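Hypothetical protein (Leishmania major, PDB 2AR1) is of unknown function but carries an EVE domain of the PUA clan, so it probably binds nucleic acid, perhaps at a modified base. Local coordinates at residues S26-F31 / F67-T72; D35-K40 / V117-R122; N55-S60 / R85-D90; G62-F67 / L80-R85. One frame throughout, in Å; residues are numbered along the deposited sequence.

All four contacts join parts of one EVE domain to its mixed sheet, from different places. Contact 4 is the buried one: two antiparallel strands of a hairpin, joined by backbone bonds and lined with aliphatic side chains. Contact 1 extends the same strand 64-69 to its end, shares Phe67 with contact 4, and becomes more polar where the chains leave the sheet. Contact 2 lays helix 33-39 on strand 113-128, which adjoins strand 76-89, with packing outweighing its single hydrogen bond; Leu36 also touches Phe67, linking it to contact 1. Contact 3, the smallest, lies beyond the corner of strand 76-89 and relies on a bridging water instead of direct bonds.

Contact 1 (S26-F31 / F67-T72); sequences SEPHKF and FYHSNT
Ser26 O receives two groups from the 67-72 segment: a hydrogen bond of 3.0 Å from Ser70 N, and a CA-H...O contact from His69, whose CA lies 3.3 Å from that oxygen. With the bond from Ser26 N to Tyr68 O (2.9 Å), this is the end of the parallel pairing of strands 21-26 and 64-69 in the mixed sheet of the EVE domain. Beyond the bridge, Pro28 covers His69. Pro28 CB stands 3.7 Å from the centroid of the His69 ring and 7° off the ring normal, a CH-pi contact; a bond between His69 NE2 and Ile33 N helps fix that ring. The Phe31 and Phe67 side chains cross at about a right angle, Phe31 CD2 meeting Phe67 CZ (3.8 Å) at the edge of the Phe67 ring. Ser26 OG, anti to its backbone N (chi1 -167°), donates to Phe31 O at 2.7 Å and so ties the returning loop to the strand end. Nearer the surface, the carboxylate of Glu27 stacks on the amide of Asn71 with planes 20° apart. Last, a water bridges His29 ND1 (2.7 Å) and Asn71 O (2.9 Å), donating to the carbonyl.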
loop_
_atom_site.group_PDB
_atom_site.type_symbol
_atom_site.label_atom_id
_atom_site.label_comp_id
_atom_site.label_asym_id
_atom_site.label_seq_id
_atom_site.Cartn_x
_atom_site.Cartn_y
_atom_site.Cartn_z
ATOM N N SER A 26 4.805 -3.509 0.441
ATOM C CA SER A 26 6.155 -2.972 0.587
ATOM C C SER A 26 7.014 -4.072 1.113
ATOM O O SER A 26 6.553 -4.814 1.977
ATOM C CB SER A 26 6.189 -1.734 1.497
ATOM O OG SER A 26 7.439 -1.094 1.370
ATOM N N GLU A 27 8.248 -4.197 0.635
ATOM C CA GLU A 27 9.126 -5.249 1.189
ATOM C C GLU A 27 9.797 -4.666 2.438
ATOM O O GLU A 27 10.495 -3.639 2.342
ATOM C CB GLU A 27 10.136 -5.705 0.195
ATOM C CG GLU A 27 9.430 -6.364 -1.075
ATOM C CD GLU A 27 10.395 -6.860 -2.144
ATOM O OE1 GLU A 27 11.625 -6.738 -1.989
ATOM O OE2 GLU A 27 9.887 -7.389 -3.161
ATOM N N PRO A 28 9.563 -5.280 3.608
ATOM C CA PRO A 28 10.040 -4.569 4.813
ATOM C C PRO A 28 11.537 -4.372 5.021
ATOM O O PRO A 28 11.926 -3.572 5.844
ATOM C CB PRO A 28 9.532 -5.431 5.985
ATOM C CG PRO A 28 9.231 -6.719 5.427
ATOM C CD PRO A 28 8.882 -6.529 3.967
ATOM N N HIS A 29 12.378 -5.092 4.319
ATOM C CA HIS A 29 13.809 -4.861 4.418
ATOM C C HIS A 29 14.205 -3.600 3.630
ATOM O O HIS A 29 15.299 -3.072 3.788
ATOM C CB HIS A 29 14.594 -6.073 3.930
ATOM C CG HIS A 29 14.538 -6.259 2.449
ATOM N ND1 HIS A 29 13.363 -6.487 1.783
ATOM C CD2 HIS A 29 15.519 -6.273 1.518
ATOM C CE1 HIS A 29 13.626 -6.640 0.498
ATOM N NE2 HIS A 29 14.921 -6.500 0.308
ATOM N N LYS A 30 13.290 -3.112 2.805
ATOM C CA LYS A 30 13.450 -1.863 2.055
ATOM C C LYS A 30 12.714 -0.757 2.750
ATOM O O LYS A 30 13.302 0.290 3.024
ATOM C CB LYS A 30 12.893 -1.994 0.633
ATOM C CG LYS A 30 13.799 -2.718 -0.344
ATOM C CD LYS A 30 13.154 -2.846 -1.708
ATOM C CE LYS A 30 13.823 -3.928 -2.521
ATOM N NZ LYS A 30 13.230 -3.992 -3.938
ATOM N N PHE A 31 11.435 -0.988 3.052
ATOM C CA PHE A 31 10.621 0.026 3.696
ATOM C C PHE A 31 9.479 -0.651 4.418
ATOM O O PHE A 31 8.582 -1.238 3.799
ATOM C CB PHE A 31 10.134 1.006 2.630
ATOM C CG PHE A 31 9.377 2.204 3.165
ATOM C CD1 PHE A 31 10.056 3.346 3.549
ATOM C CD2 PHE A 31 8.014 2.182 3.286
ATOM C CE1 PHE A 31 9.392 4.441 4.051
ATOM C CE2 PHE A 31 7.325 3.310 3.740
ATOM C CZ PHE A 31 8.024 4.430 4.148
ATOM N N PHE A 67 -1.146 -1.505 5.282
ATOM C CA PHE A 67 0.268 -1.553 4.987
ATOM C C PHE A 67 0.653 -3.062 4.994
ATOM O O PHE A 67 0.663 -3.698 6.045
ATOM C CB PHE A 67 1.053 -0.793 6.036
ATOM C CG PHE A 67 2.451 -0.461 5.614
ATOM C CD1 PHE A 67 3.422 -1.393 5.565
ATOM C CD2 PHE A 67 2.778 0.866 5.306
ATOM C CE1 PHE A 67 4.736 -1.067 5.146
ATOM C CE2 PHE A 67 4.107 1.241 4.947
ATOM C CZ PHE A 67 5.073 0.270 4.835
ATOM N N TYR A 68 1.019 -3.588 3.858
ATOM C CA TYR A 68 1.249 -5.014 3.702
ATOM C C TYR A 68 2.699 -5.265 3.442
ATOM O O TYR A 68 3.237 -4.760 2.475
ATOM C CB TYR A 68 0.405 -5.583 2.538
ATOM C CG TYR A 68 0.494 -7.081 2.329
ATOM C CD1 TYR A 68 1.505 -7.615 1.574
ATOM C CD2 TYR A 68 -0.418 -7.942 2.918
ATOM C CE1 TYR A 68 1.584 -8.981 1.331
ATOM C CE2 TYR A 68 -0.328 -9.316 2.719
ATOM C CZ TYR A 68 0.702 -9.836 1.964
ATOM O OH TYR A 68 0.759 -11.198 1.801
ATOM N N HIS A 69 3.331 -6.089 4.319
ATOM C CA HIS A 69 4.681 -6.565 4.091
ATOM C C HIS A 69 4.721 -7.777 3.168
ATOM O O HIS A 69 4.112 -8.824 3.467
ATOM C CB HIS A 69 5.333 -6.967 5.429
ATOM C CG HIS A 69 5.669 -5.811 6.293
ATOM N ND1 HIS A 69 6.173 -5.988 7.574
ATOM C CD2 HIS A 69 5.615 -4.475 6.094
ATOM C CE1 HIS A 69 6.427 -4.808 8.099
ATOM N NE2 HIS A 69 6.125 -3.873 7.227
ATOM N N SER A 70 5.426 -7.613 2.039
ATOM C CA SER A 70 5.592 -8.634 1.039
ATOM C C SER A 70 7.014 -9.137 0.960
ATOM O O SER A 70 7.950 -8.466 1.469
ATOM C CB SER A 70 5.148 -8.093 -0.349
ATOM O OG SER A 70 5.836 -6.889 -0.667
ATOM N N ASN A 71 7.169 -10.341 0.381
ATOM C CA ASN A 71 8.480 -10.858 0.031
ATOM C C ASN A 71 9.353 -10.902 1.299
ATOM O O ASN A 71 10.469 -10.359 1.376
ATOM C CB ASN A 71 9.098 -9.975 -1.066
ATOM C CG ASN A 71 10.370 -10.582 -1.667
ATOM O OD1 ASN A 71 10.311 -11.481 -2.501
ATOM N ND2 ASN A 71 11.537 -10.085 -1.219
ATOM N N THR A 72 8.820 -11.572 2.309
ATOM C CA THR A 72 9.476 -11.636 3.609
ATOM C C THR A 72 9.060 -12.913 4.324
ATOM O O THR A 72 8.120 -13.563 3.879
ATOM C CB THR A 72 9.146 -10.323 4.458
ATOM O OG1 THR A 72 9.920 -10.299 5.655
ATOM C CG2 THR A 72 7.648 -10.196 4.813
HETATM O O HOH W 1 11.495 -8.085 2.950
#

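Contact 2 (D35-K40 / V117-R122); sequences DLAKQK and VKFVAR
Leu36 and Ala37 of helix 33-39 press against Phe119, the most heavily covered residue of the contact. The helix segment 35-39 runs across the strand segment 117-122 at 108° with the axes 7.3 Å apart, close enough for Leu36 to reach the strand backbone and for the methyl of Ala37 to reach the Phe119 ring. Leu36 is the main bump, filling the recess beside Val117 and Phe119. Leu36 CG, anti to the backbone N (chi1 -179°), rests 3.8 Å from Phe119 N; Leu36 CD2 lies 4.0 Å from Val117 CG2. Ala81 of the adjoining strand touches Leu36 as well. The methyl of Ala37 is a second bump, set over one face of the Phe119 ring; Ala37 CB is 3.8 Å from the Phe119 ring centroid and displaced toward the rim, a CH-pi contact. The opposite face of that ring is covered by Ala121 N, so the phenyl is sandwiched between the helix and its own strand, while Arg122 CB sits at its edge. Ala121 belongs to a classic beta bulge, in which Val120 and Ala121 both face Leu80. One polar bond joins the segments: Phe119 N donates to Lys40 O at 2.9 Å, nearly straight at 166°. Lys40 has left helical geometry with a positive phi, and its carbonyl begins the antiparallel pairing that strand 41-43 continues through Ser42 and Val117. This is alpha/beta packing of a helix laid across a sheet, with the chain leaving the helix directly for the sheet's edge strand, here within the EVE domain.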
loop_
_atom_site.group_PDB
_atom_site.type_symbol
_atom_site.label_atom_id
_atom_site.label_comp_id
_atom_site.label_asym_id
_atom_site.label_seq_id
_atom_site.Cartn_x
_atom_site.Cartn_y
_atom_site.Cartn_z
ATOM N N ASP A 35 9.510 2.218 9.263
ATOM C CA ASP A 35 10.058 3.321 8.451
ATOM C C ASP A 35 9.001 4.406 8.257
ATOM O O ASP A 35 9.324 5.580 8.355
ATOM C CB ASP A 35 10.559 2.808 7.073
ATOM C CG ASP A 35 11.757 1.931 7.229
ATOM O OD1 ASP A 35 12.708 2.341 7.963
ATOM O OD2 ASP A 35 11.701 0.795 6.752
ATOM N N LEU A 36 7.765 4.013 7.894
ATOM C CA LEU A 36 6.688 5.043 7.767
ATOM C C LEU A 36 6.427 5.771 9.075
ATOM O O LEU A 36 6.310 7.005 9.129
ATOM C CB LEU A 36 5.399 4.400 7.233
ATOM C CG LEU A 36 4.209 5.319 7.028
ATOM C CD1 LEU A 36 4.639 6.501 6.138
ATOM C CD2 LEU A 36 3.034 4.537 6.392
ATOM N N ALA A 37 6.364 4.966 10.146
ATOM C CA ALA A 37 6.172 5.485 11.499
ATOM C C ALA A 37 7.237 6.510 11.810
ATOM O O ALA A 37 6.929 7.593 12.327
ATOM C CB ALA A 37 6.152 4.320 12.533
ATOM N N LYS A 38 8.483 6.188 11.477
ATOM C CA LYS A 38 9.611 7.076 11.817
ATOM C C LYS A 38 9.532 8.352 10.994
ATOM O O LYS A 38 9.719 9.438 11.552
ATOM C CB LYS A 38 10.935 6.378 11.568
ATOM C CG LYS A 38 12.067 6.780 12.401
ATOM C CD LYS A 38 13.216 5.831 12.105
ATOM C CE LYS A 38 14.549 6.503 12.176
ATOM N NZ LYS A 38 15.594 5.454 12.438
ATOM N N GLN A 39 9.215 8.218 9.696
ATOM C CA GLN A 39 9.078 9.359 8.766
ATOM C C GLN A 39 7.777 10.171 8.957
ATOM O O GLN A 39 7.730 11.333 8.585
ATOM C CB GLN A 39 9.202 8.908 7.318
ATOM C CG GLN A 39 10.526 8.225 6.957
ATOM C CD GLN A 39 10.598 7.854 5.498
ATOM O OE1 GLN A 39 9.751 8.278 4.686
ATOM N NE2 GLN A 39 11.609 7.061 5.139
ATOM N N LYS A 40 6.753 9.551 9.547
ATOM C CA LYS A 40 5.425 10.112 9.771
ATOM C C LYS A 40 4.597 10.229 8.478
ATOM O O LYS A 40 3.484 9.739 8.437
ATOM C CB LYS A 40 5.493 11.458 10.516
ATOM C CG LYS A 40 6.232 11.457 11.863
ATOM C CD LYS A 40 6.216 12.879 12.471
ATOM C CE LYS A 40 6.621 12.896 13.971
ATOM N NZ LYS A 40 6.694 14.260 14.669
ATOM N N VAL A 117 1.552 9.201 1.859
ATOM C CA VAL A 117 0.732 8.554 2.888
ATOM C C VAL A 117 1.277 8.937 4.235
ATOM O O VAL A 117 2.425 9.348 4.348
ATOM C CB VAL A 117 0.666 7.044 2.805
ATOM C CG1 VAL A 117 0.023 6.568 1.521
ATOM C CG2 VAL A 117 2.028 6.384 2.951
ATOM N N LYS A 118 0.409 8.824 5.222
ATOM C CA LYS A 118 0.767 9.104 6.606
ATOM C C LYS A 118 0.624 7.827 7.421
ATOM O O LYS A 118 -0.212 6.972 7.129
ATOM C CB LYS A 118 -0.032 10.275 7.224
ATOM C CG LYS A 118 -1.411 9.945 7.747
ATOM C CD LYS A 118 -1.882 11.080 8.670
ATOM C CE LYS A 118 -3.374 11.258 8.605
ATOM N NZ LYS A 118 -3.832 12.183 9.739
ATOM N N PHE A 119 1.517 7.631 8.387
ATOM C CA PHE A 119 1.408 6.576 9.326
ATOM C C PHE A 119 0.134 6.708 10.137
ATOM O O PHE A 119 -0.161 7.817 10.606
ATOM C CB PHE A 119 2.539 6.739 10.377
ATOM C CG PHE A 119 2.445 5.736 11.470
ATOM C CD1 PHE A 119 2.818 4.406 11.260
ATOM C CD2 PHE A 119 1.993 6.125 12.722
ATOM C CE1 PHE A 119 2.702 3.486 12.290
ATOM C CE2 PHE A 119 1.860 5.195 13.741
ATOM C CZ PHE A 119 2.240 3.930 13.546
ATOM N N VAL A 120 -0.522 5.595 10.430
ATOM C CA VAL A 120 -1.725 5.612 11.299
ATOM C C VAL A 120 -1.574 4.649 12.484
ATOM O O VAL A 120 -1.856 5.030 13.615
ATOM C CB VAL A 120 -3.003 5.250 10.489
ATOM C CG1 VAL A 120 -4.173 5.084 11.394
ATOM C CG2 VAL A 120 -3.302 6.338 9.441
ATOM N N ALA A 121 -1.146 3.423 12.169
ATOM C CA ALA A 121 -0.990 2.368 13.194
ATOM C C ALA A 121 0.058 1.309 12.838
ATOM O O ALA A 121 0.244 0.981 11.687
ATOM C CB ALA A 121 -2.270 1.730 13.476
ATOM N N ARG A 122 0.751 0.832 13.897
ATOM C CA ARG A 122 1.755 -0.179 13.799
ATOM C C ARG A 122 1.201 -1.327 14.640
ATOM O O ARG A 122 1.005 -1.160 15.849
ATOM C CB ARG A 122 3.096 0.314 14.345
ATOM C CG ARG A 122 4.351 -0.524 13.984
ATOM C CD ARG A 122 4.403 -1.916 14.504
ATOM N NE ARG A 122 5.764 -2.375 14.316
ATOM C CZ ARG A 122 6.191 -3.586 14.633
ATOM N NH1 ARG A 122 5.346 -4.456 15.145
ATOM N NH2 ARG A 122 7.458 -3.921 14.474
#

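Contact 3 (N55-S60 / R85-D90); sequences NMRAMS and RLAYDD
Ala87 passes Arg57 with their CA atoms 5.4 Å apart, where the C-terminal end of helix 50-58 comes alongside strand 76-89 just past the corner that this strand turns at Arg85; no direct hydrogen bond joins the two segments. A water does the joining. It donates to Met56 O (2.8 Å) and to Met59 O (2.8 Å) and accepts from Ala87 N (2.9 Å). The water thus spends both hydrogens on carbonyls and gives the strand N-H a partner. Met56 O is gripped twice, since Met59 N also donates to it within the turn. The side chains add two small van der Waals touches beside this bridge. Ala87 points its methyl at the helix, with Ala87 CB 4.0 Å from Arg57 CA. Leu86 reaches with one branch over the chain that leaves the helix: Leu86 CD2 comes 3.5 Å from Met59 O and also borders Ser60 CA. At the corner itself, Arg85 NH1 donates to Leu86 O at 3.0 Å; the oxygen lies in the guanidinium plane, while the donor is 39° above the carbonyl plane. Only 158 Å² is buried in all. Through the water, the carbonyl of Met56 in the helix's last turn and that of Met59 just after it are linked to a strand N-H, immediately past the turn at Arg85, where Val84 and Arg85 both face Asp116 in a classic beta bulge.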
loop_
_atom_site.group_PDB
_atom_site.type_symbol
_atom_site.label_atom_id
_atom_site.label_comp_id
_atom_site.label_asym_id
_atom_site.label_seq_id
_atom_site.Cartn_x
_atom_site.Cartn_y
_atom_site.Cartn_z
ATOM N N ASN A 55 -4.299 2.698 -9.973
ATOM C CA ASN A 55 -4.902 2.655 -8.607
ATOM C C ASN A 55 -4.451 3.865 -7.740
ATOM O O ASN A 55 -5.291 4.612 -7.172
ATOM C CB ASN A 55 -4.717 1.304 -7.938
ATOM C CG ASN A 55 -5.613 0.214 -8.526
ATOM O OD1 ASN A 55 -6.618 0.553 -9.239
ATOM N ND2 ASN A 55 -5.220 -1.061 -8.379
ATOM N N MET A 56 -3.169 4.218 -7.789
ATOM C CA MET A 56 -2.741 5.419 -7.073
ATOM C C MET A 56 -3.349 6.709 -7.597
ATOM O O MET A 56 -3.676 7.561 -6.812
ATOM C CB MET A 56 -1.225 5.540 -7.003
ATOM C CG MET A 56 -0.620 4.583 -6.020
ATOM S SD MET A 56 1.063 5.047 -5.563
ATOM C CE MET A 56 1.835 4.538 -7.089
ATOM N N ARG A 57 -3.536 6.805 -8.907
ATOM C CA ARG A 57 -4.233 7.971 -9.507
ATOM C C ARG A 57 -5.705 8.006 -9.086
ATOM O O ARG A 57 -6.312 9.040 -9.116
ATOM C CB ARG A 57 -4.140 7.973 -11.053
ATOM C CG ARG A 57 -2.686 8.159 -11.534
ATOM C CD ARG A 57 -2.544 7.832 -13.068
ATOM N NE ARG A 57 -3.468 8.658 -13.803
ATOM C CZ ARG A 57 -4.448 8.232 -14.604
ATOM N NH1 ARG A 57 -4.684 6.953 -14.840
ATOM N NH2 ARG A 57 -5.232 9.132 -15.164
ATOM N N ALA A 58 -6.250 6.855 -8.709
ATOM C CA ALA A 58 -7.646 6.780 -8.241
ATOM C C ALA A 58 -7.807 7.057 -6.714
ATOM O O ALA A 58 -8.923 7.086 -6.223
ATOM C CB ALA A 58 -8.146 5.413 -8.505
ATOM N N MET A 59 -6.709 7.171 -5.982
ATOM C CA MET A 59 -6.784 7.353 -4.551
ATOM C C MET A 59 -7.135 8.791 -4.314
ATOM O O MET A 59 -6.772 9.633 -5.105
ATOM C CB MET A 59 -5.476 7.082 -3.892
ATOM C CG MET A 59 -5.106 5.644 -3.889
ATOM S SD MET A 59 -3.470 5.313 -3.313
ATOM C CE MET A 59 -3.533 3.610 -3.493
ATOM N N SER A 60 -7.837 9.035 -3.201
ATOM C CA SER A 60 -8.178 10.367 -2.702
ATOM C C SER A 60 -7.639 10.629 -1.320
ATOM O O SER A 60 -7.507 9.726 -0.514
ATOM C CB SER A 60 -9.688 10.526 -2.583
ATOM O OG SER A 60 -10.331 10.581 -3.874
ATOM N N ARG A 85 -1.779 13.140 0.177
ATOM C CA ARG A 85 -1.708 13.973 -0.999
ATOM C C ARG A 85 -2.059 13.140 -2.228
ATOM O O ARG A 85 -1.649 11.992 -2.350
ATOM C CB ARG A 85 -0.311 14.511 -1.215
ATOM C CG ARG A 85 -0.354 15.711 -2.193
ATOM C CD ARG A 85 0.953 16.142 -2.795
ATOM N NE ARG A 85 0.801 17.421 -3.536
ATOM C CZ ARG A 85 0.259 17.547 -4.763
ATOM N NH1 ARG A 85 -0.261 16.488 -5.463
ATOM N NH2 ARG A 85 0.236 18.765 -5.308
ATOM N N LEU A 86 -2.747 13.784 -3.174
ATOM C CA LEU A 86 -3.035 13.151 -4.431
ATOM C C LEU A 86 -1.813 12.891 -5.310
ATOM O O LEU A 86 -0.816 13.555 -5.190
ATOM C CB LEU A 86 -3.982 14.036 -5.214
ATOM C CG LEU A 86 -5.395 14.291 -4.701
ATOM C CD1 LEU A 86 -6.067 15.219 -5.638
ATOM C CD2 LEU A 86 -6.173 13.018 -4.609
ATOM N N ALA A 87 -1.974 11.976 -6.272
ATOM C CA ALA A 87 -0.877 11.498 -7.090
ATOM C C ALA A 87 -0.129 12.601 -7.864
ATOM O O ALA A 87 -0.725 13.572 -8.389
ATOM C CB ALA A 87 -1.369 10.397 -8.025
ATOM N N TYR A 88 1.196 12.530 -7.816
ATOM C CA TYR A 88 2.050 13.429 -8.516
ATOM C C TYR A 88 3.194 12.630 -9.089
ATOM O O TYR A 88 3.336 11.459 -8.775
ATOM C CB TYR A 88 2.553 14.525 -7.568
ATOM C CG TYR A 88 3.334 14.087 -6.333
ATOM C CD1 TYR A 88 2.686 13.626 -5.205
ATOM C CD2 TYR A 88 4.722 14.215 -6.298
ATOM C CE1 TYR A 88 3.409 13.248 -4.064
ATOM C CE2 TYR A 88 5.454 13.815 -5.179
ATOM C CZ TYR A 88 4.775 13.360 -4.067
ATOM O OH TYR A 88 5.512 12.997 -2.917
ATOM N N ASP A 89 4.025 13.262 -9.902
ATOM C CA ASP A 89 5.080 12.541 -10.623
ATOM C C ASP A 89 6.057 11.887 -9.678
ATOM O O ASP A 89 6.498 12.525 -8.710
ATOM C CB ASP A 89 5.827 13.451 -11.587
ATOM C CG ASP A 89 5.091 13.643 -12.905
ATOM O OD1 ASP A 89 3.838 13.454 -13.014
ATOM O OD2 ASP A 89 5.822 13.945 -13.854
ATOM N N ASP A 90 6.335 10.606 -9.909
ATOM C CA ASP A 90 7.314 9.876 -9.100
ATOM C C ASP A 90 8.712 10.178 -9.605
ATOM O O ASP A 90 9.230 9.502 -10.493
ATOM C CB ASP A 90 7.082 8.375 -9.138
ATOM C CG ASP A 90 8.055 7.637 -8.287
ATOM O OD1 ASP A 90 8.981 8.284 -7.798
ATOM O OD2 ASP A 90 7.885 6.443 -8.151
HETATM O O HOH W 2 -4.326 10.233 -6.372
#

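Contact 4 (G62-F67 / L80-R85); sequences GDKVLF and LAEVVR
This is the antiparallel pairing of a beta hairpin, strands 64-69 and 76-89, in the interior of the mixed sheet. Val65 and Ala81 form the hydrogen-bonded pair: Ala81 N donates to Val65 O at 2.8 Å and 172°, whereas the return bond from Val65 N to Ala81 O is more bent, at 138°. The pairing runs on to Asp63 O, which accepts from Val83 N (2.8 Å), and to Gly62 N, which donates to Val83 O (2.8 Å). Gly62 has a positive phi of 92°, where a side chain would jam against the preceding carbonyl. Side chains divide by face. On one, Val65 CB meets Ala81 CB (3.9 Å), and Leu36 of helix 33-39 packs on Ala81. On the other, Leu66 and Leu80 lie side by side, their CD2 atoms 3.6 Å apart, and helix 156-169 covers Leu66. Farther along that face, Lys64 NZ forms a salt bridge with Glu82 OE1 (3.5 Å), the lysine chain bending at chi2 and chi3. A water accepts from Lys64 NZ and donates to Ala81 O (3.0 Å), giving that carbonyl a second donor. Backbone bonds and aliphatic packing thus hold the interior; the charged pair, at partly exposed residues, probably adds a weaker tie, while the water joins the lysine to the Ala81 carbonyl.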
loop_
_atom_site.group_PDB
_atom_site.type_symbol
_atom_site.label_atom_id
_atom_site.label_comp_id
_atom_site.label_asym_id
_atom_site.label_seq_id
_atom_site.Cartn_x
_atom_site.Cartn_y
_atom_site.Cartn_z
ATOM N N GLY A 62 -7.423 11.168 2.437
ATOM C CA GLY A 62 -8.248 10.569 3.480
ATOM C C GLY A 62 -8.534 9.097 3.287
ATOM O O GLY A 62 -8.977 8.386 4.212
ATOM N N ASP A 63 -8.338 8.593 2.069
ATOM C CA ASP A 63 -8.424 7.146 1.900
ATOM C C ASP A 63 -7.525 6.265 2.839
ATOM O O ASP A 63 -6.369 6.616 3.201
ATOM C CB ASP A 63 -8.116 6.783 0.437
ATOM C CG ASP A 63 -9.249 7.054 -0.520
ATOM O OD1 ASP A 63 -10.353 7.563 -0.156
ATOM O OD2 ASP A 63 -8.988 6.871 -1.739
ATOM N N LYS A 64 -8.098 5.138 3.212
ATOM C CA LYS A 64 -7.467 4.294 4.260
ATOM C C LYS A 64 -6.592 3.309 3.548
ATOM O O LYS A 64 -6.936 2.836 2.464
ATOM C CB LYS A 64 -8.552 3.640 5.124
ATOM C CG LYS A 64 -9.407 4.531 5.949
ATOM C CD LYS A 64 -8.548 5.398 6.835
ATOM C CE LYS A 64 -9.108 5.722 8.202
ATOM N NZ LYS A 64 -7.939 5.930 9.126
ATOM N N VAL A 65 -5.490 2.892 4.181
ATOM C CA VAL A 65 -4.506 2.030 3.576
ATOM C C VAL A 65 -4.054 0.928 4.546
ATOM O O VAL A 65 -3.624 1.243 5.665
ATOM C CB VAL A 65 -3.276 2.867 3.184
ATOM C CG1 VAL A 65 -2.134 1.972 2.831
ATOM C CG2 VAL A 65 -3.563 3.726 2.041
ATOM N N LEU A 66 -4.157 -0.320 4.122
ATOM C CA LEU A 66 -3.490 -1.532 4.759
ATOM C C LEU A 66 -2.073 -1.532 4.295
ATOM O O LEU A 66 -1.793 -1.595 3.103
ATOM C CB LEU A 66 -4.210 -2.814 4.414
ATOM C CG LEU A 66 -5.680 -2.848 4.769
ATOM C CD1 LEU A 66 -6.425 -4.012 4.170
ATOM C CD2 LEU A 66 -5.875 -2.754 6.256
ATOM N N PHE A 67 -1.146 -1.505 5.282
ATOM C CA PHE A 67 0.268 -1.553 4.987
ATOM C C PHE A 67 0.653 -3.062 4.994
ATOM O O PHE A 67 0.663 -3.698 6.045
ATOM C CB PHE A 67 1.053 -0.793 6.036
ATOM C CG PHE A 67 2.451 -0.461 5.614
ATOM C CD1 PHE A 67 3.422 -1.393 5.565
ATOM C CD2 PHE A 67 2.778 0.866 5.306
ATOM C CE1 PHE A 67 4.736 -1.067 5.146
ATOM C CE2 PHE A 67 4.107 1.241 4.947
ATOM C CZ PHE A 67 5.073 0.270 4.835
ATOM N N LEU A 80 -1.365 0.353 9.390
ATOM C CA LEU A 80 -2.317 1.188 8.723
ATOM C C LEU A 80 -1.675 2.526 8.365
ATOM O O LEU A 80 -0.850 3.080 9.107
ATOM C CB LEU A 80 -3.532 1.460 9.648
ATOM C CG LEU A 80 -4.360 0.254 10.111
ATOM C CD1 LEU A 80 -5.541 0.734 10.846
ATOM C CD2 LEU A 80 -4.852 -0.517 8.857
ATOM N N ALA A 81 -2.075 3.022 7.187
ATOM C CA ALA A 81 -1.723 4.348 6.757
ATOM C C ALA A 81 -2.967 5.084 6.207
ATOM O O ALA A 81 -4.088 4.541 6.158
ATOM C CB ALA A 81 -0.633 4.312 5.708
ATOM N N GLU A 82 -2.725 6.293 5.777
ATOM C CA GLU A 82 -3.821 7.156 5.245
ATOM C C GLU A 82 -3.278 8.024 4.128
ATOM O O GLU A 82 -2.171 8.454 4.189
ATOM C CB GLU A 82 -4.455 7.966 6.331
ATOM C CG GLU A 82 -5.488 8.882 5.850
ATOM C CD GLU A 82 -6.234 9.575 7.002
ATOM O OE1 GLU A 82 -6.396 8.914 8.044
ATOM O OE2 GLU A 82 -6.701 10.758 6.843
ATOM N N VAL A 83 -4.006 8.144 3.014
ATOM C CA VAL A 83 -3.516 8.983 1.944
ATOM C C VAL A 83 -3.574 10.477 2.371
ATOM O O VAL A 83 -4.627 11.004 2.832
ATOM C CB VAL A 83 -4.362 8.742 0.645
ATOM C CG1 VAL A 83 -4.004 9.740 -0.464
ATOM C CG2 VAL A 83 -4.175 7.277 0.208
ATOM N N VAL A 84 -2.454 11.198 2.226
ATOM C CA VAL A 84 -2.460 12.641 2.495
ATOM C C VAL A 84 -2.177 13.641 1.337
ATOM O O VAL A 84 -2.349 14.820 1.502
ATOM C CB VAL A 84 -1.582 13.035 3.716
ATOM C CG1 VAL A 84 -2.104 12.316 4.971
ATOM C CG2 VAL A 84 -0.130 12.708 3.452
ATOM N N ARG A 85 -1.779 13.140 0.177
ATOM C CA ARG A 85 -1.708 13.973 -0.999
ATOM C C ARG A 85 -2.059 13.140 -2.228
ATOM O O ARG A 85 -1.649 11.992 -2.350
ATOM C CB ARG A 85 -0.311 14.511 -1.215
ATOM C CG ARG A 85 -0.354 15.711 -2.193
ATOM C CD ARG A 85 0.953 16.142 -2.795
ATOM N NE ARG A 85 0.801 17.421 -3.536
ATOM C CZ ARG A 85 0.259 17.547 -4.763
ATOM N NH1 ARG A 85 -0.261 16.488 -5.463
ATOM N NH2 ARG A 85 0.236 18.765 -5.308
HETATM O O HOH W 3 -6.281 3.637 7.923
#